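Local coordinates for protein laminin subunit ALPHA-1 (Mus musculus, PDB 2JD4) that forms the paired LG4-5 domains of a basement membrane laminin, which bind metal ions and probably anchor the laminin to cell surfaces, at residues A[35-41]-A[174-179]. The protein carries 4 engineered substitutions. Residues are numbered along the deposited sequence; the frame is centred on the assembly and turned at random.
Sequences PLQQSDV and VNGQQL. Engineered in segment 35-41: Gln37 (natural residue Asn).
The loop 35-41 runs past the hairpin segment 174-179, coming nearest where the CA atoms of Ser39 and Asn175 lie 6.4 Å apart; the hairpin has a tight type I' turn from Val174 to Gln177, closed by two backbone hydrogen bonds, Val174 N to Gln177 O and Gln177 N to Val174 O. From the end of this turn the Gln177 side chain reaches across to meet Gln38. Gln38 and Gln177 approach from opposite directions and stack amide on amide, their planes 25° apart, with Gln38 CD 3.4 Å from Gln177 CD. Gln177 gets there with CG anti to its backbone N (chi1 160°) and the chain extended. Its OE1 also accepts from a water at 2.7 Å, and this water is hydrogen-bonded to Ser39 OG at 2.6 Å. With an alanine here instead of Gln177, the Gln38 amide is likely to lose its stacking partner and the water its acceptor on the hairpin. Ser39 OG also rests 3.4 Å from Val174 CG1, and beyond this the contact turns apolar: Leu36 CD2 packs 4.0 Å from Leu179 CD2 and also touches Val174 CG2. At the other end, Asn175 ND2 gives a hydrogen bond to a second water, 3.2 Å away, which Asp40 N reaches weakly. The Asn175 amide is held by strand 44-53, OD1 accepting from Gln46 N and ND2 donating to Arg44 O, while Arg142 binds the carbonyl of Ser39. In this laminin G beta sandwich the contact thus joins the loop leaving strand 31-35 of one sheet to the hairpin linking strands 167-174 and 177-178 of the other.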
loop_
_atom_site.group_PDB
_atom_site.type_symbol
_atom_site.label_atom_id
_atom_site.label_comp_id
_atom_site.label_asym_id
_atom_site.label_seq_id
_atom_site.Cartn_x
_atom_site.Cartn_y
_atom_site.Cartn_z
ATOM N N PRO A 35 -8.219 24.340 -2.303
ATOM C CA PRO A 35 -9.267 25.338 -2.534
ATOM C C PRO A 35 -9.582 25.483 -4.019
ATOM O O PRO A 35 -8.690 25.366 -4.851
ATOM C CB PRO A 35 -8.656 26.639 -1.984
ATOM C CG PRO A 35 -7.393 26.211 -1.257
ATOM C CD PRO A 35 -6.939 24.988 -1.984
ATOM N N LEU A 36 -10.853 25.714 -4.346
ATOM C CA LEU A 36 -11.270 25.951 -5.728
ATOM C C LEU A 36 -11.833 27.370 -5.689
ATOM O O LEU A 36 -12.878 27.603 -5.081
ATOM C CB LEU A 36 -12.381 24.986 -6.162
ATOM C CG LEU A 36 -12.080 23.492 -6.291
ATOM C CD1 LEU A 36 -13.337 22.764 -6.752
ATOM C CD2 LEU A 36 -10.943 23.273 -7.269
ATOM N N GLN A 37 -11.157 28.321 -6.325
ATOM C CA GLN A 37 -11.637 29.698 -6.288
ATOM C C GLN A 37 -12.162 30.284 -7.591
ATOM O O GLN A 37 -13.217 30.921 -7.604
ATOM C CB GLN A 37 -10.546 30.624 -5.744
ATOM C CG GLN A 37 -9.992 30.222 -4.390
ATOM C CD GLN A 37 -8.661 29.499 -4.497
ATOM O OE1 GLN A 37 -8.552 28.456 -5.149
ATOM N NE2 GLN A 37 -7.635 30.054 -3.857
ATOM N N GLN A 38 -11.444 30.083 -8.688
ATOM C CA GLN A 38 -11.880 30.663 -9.955
ATOM C C GLN A 38 -12.727 29.745 -10.822
ATOM O O GLN A 38 -13.313 30.184 -11.816
ATOM C CB GLN A 38 -10.671 31.138 -10.761
ATOM C CG GLN A 38 -9.845 30.025 -11.374
ATOM C CD GLN A 38 -8.782 30.552 -12.320
ATOM O OE1 GLN A 38 -7.864 31.264 -11.908
ATOM N NE2 GLN A 38 -8.908 30.211 -13.600
ATOM N N SER A 39 -12.806 28.477 -10.443
ATOM C CA SER A 39 -13.566 27.518 -11.220
ATOM C C SER A 39 -15.073 27.574 -11.009
ATOM O O SER A 39 -15.548 27.698 -9.885
ATOM C CB SER A 39 -13.070 26.098 -10.920
ATOM O OG SER A 39 -11.713 25.936 -11.298
ATOM N N ASP A 40 -15.815 27.511 -12.109
ATOM C CA ASP A 40 -17.274 27.467 -12.061
ATOM C C ASP A 40 -17.562 26.106 -12.688
ATOM O O ASP A 40 -17.606 25.980 -13.907
ATOM C CB ASP A 40 -17.915 28.561 -12.916
ATOM C CG ASP A 40 -19.433 28.589 -12.771
ATOM O OD1 ASP A 40 -20.012 27.564 -12.349
ATOM O OD2 ASP A 40 -20.050 29.626 -13.084
ATOM N N VAL A 41 -17.740 25.088 -11.856
ATOM C CA VAL A 41 -17.963 23.736 -12.364
ATOM C C VAL A 41 -19.415 23.324 -12.580
ATOM O O VAL A 41 -19.686 22.183 -12.962
ATOM C CB VAL A 41 -17.307 22.700 -11.430
ATOM C CG1 VAL A 41 -15.835 23.053 -11.218
ATOM C CG2 VAL A 41 -18.038 22.661 -10.101
ATOM N N VAL A 174 -7.871 22.332 -13.176
ATOM C CA VAL A 174 -9.329 22.277 -13.162
ATOM C C VAL A 174 -9.796 23.425 -14.060
ATOM O O VAL A 174 -9.447 24.581 -13.821
ATOM C CB VAL A 174 -9.897 22.463 -11.742
ATOM C CG1 VAL A 174 -11.413 22.544 -11.801
ATOM C CG2 VAL A 174 -9.487 21.292 -10.853
ATOM N N ASN A 175 -10.556 23.102 -15.107
ATOM C CA ASN A 175 -11.037 24.112 -16.048
ATOM C C ASN A 175 -9.937 25.081 -16.511
ATOM O O ASN A 175 -10.104 26.307 -16.471
ATOM C CB ASN A 175 -12.217 24.892 -15.438
ATOM C CG ASN A 175 -13.462 24.028 -15.275
ATOM O OD1 ASN A 175 -13.397 22.805 -15.418
ATOM N ND2 ASN A 175 -14.600 24.658 -14.967
ATOM N N GLY A 176 -8.808 24.519 -16.937
ATOM C CA GLY A 176 -7.709 25.330 -17.435
ATOM C C GLY A 176 -6.786 26.002 -16.434
ATOM O O GLY A 176 -5.789 26.616 -16.830
ATOM N N GLN A 177 -7.104 25.901 -15.147
ATOM C CA GLN A 177 -6.277 26.518 -14.109
ATOM C C GLN A 177 -5.474 25.488 -13.328
ATOM O O GLN A 177 -6.011 24.473 -12.892
ATOM C CB GLN A 177 -7.142 27.301 -13.118
ATOM C CG GLN A 177 -6.441 27.563 -11.781
ATOM C CD GLN A 177 -7.408 27.876 -10.651
ATOM O OE1 GLN A 177 -8.482 27.281 -10.556
ATOM N NE2 GLN A 177 -7.022 28.799 -9.779
ATOM N N GLN A 178 -4.190 25.763 -13.138
ATOM C CA GLN A 178 -3.340 24.857 -12.380
ATOM C C GLN A 178 -3.536 25.163 -10.892
ATOM O O GLN A 178 -3.407 26.308 -10.469
ATOM C CB GLN A 178 -1.872 25.055 -12.785
ATOM C CG GLN A 178 -0.876 24.222 -11.986
ATOM C CD GLN A 178 0.536 24.293 -12.551
ATOM O OE1 GLN A 178 1.496 23.868 -11.906
ATOM N NE2 GLN A 178 0.666 24.825 -13.766
ATOM N N LEU A 179 -3.872 24.147 -10.103
ATOM C CA LEU A 179 -4.078 24.334 -8.665
ATOM C C LEU A 179 -2.738 24.392 -7.928
ATOM O O LEU A 179 -1.792 23.687 -8.282
ATOM C CB LEU A 179 -4.937 23.192 -8.106
ATOM C CG LEU A 179 -6.449 23.406 -7.923
ATOM C CD1 LEU A 179 -7.028 24.201 -9.076
ATOM C CD2 LEU A 179 -7.143 22.053 -7.788
HETATM O O HOH W 1 -10.699 26.764 -9.064
HETATM O O HOH W 2 -14.696 27.867 -15.266
#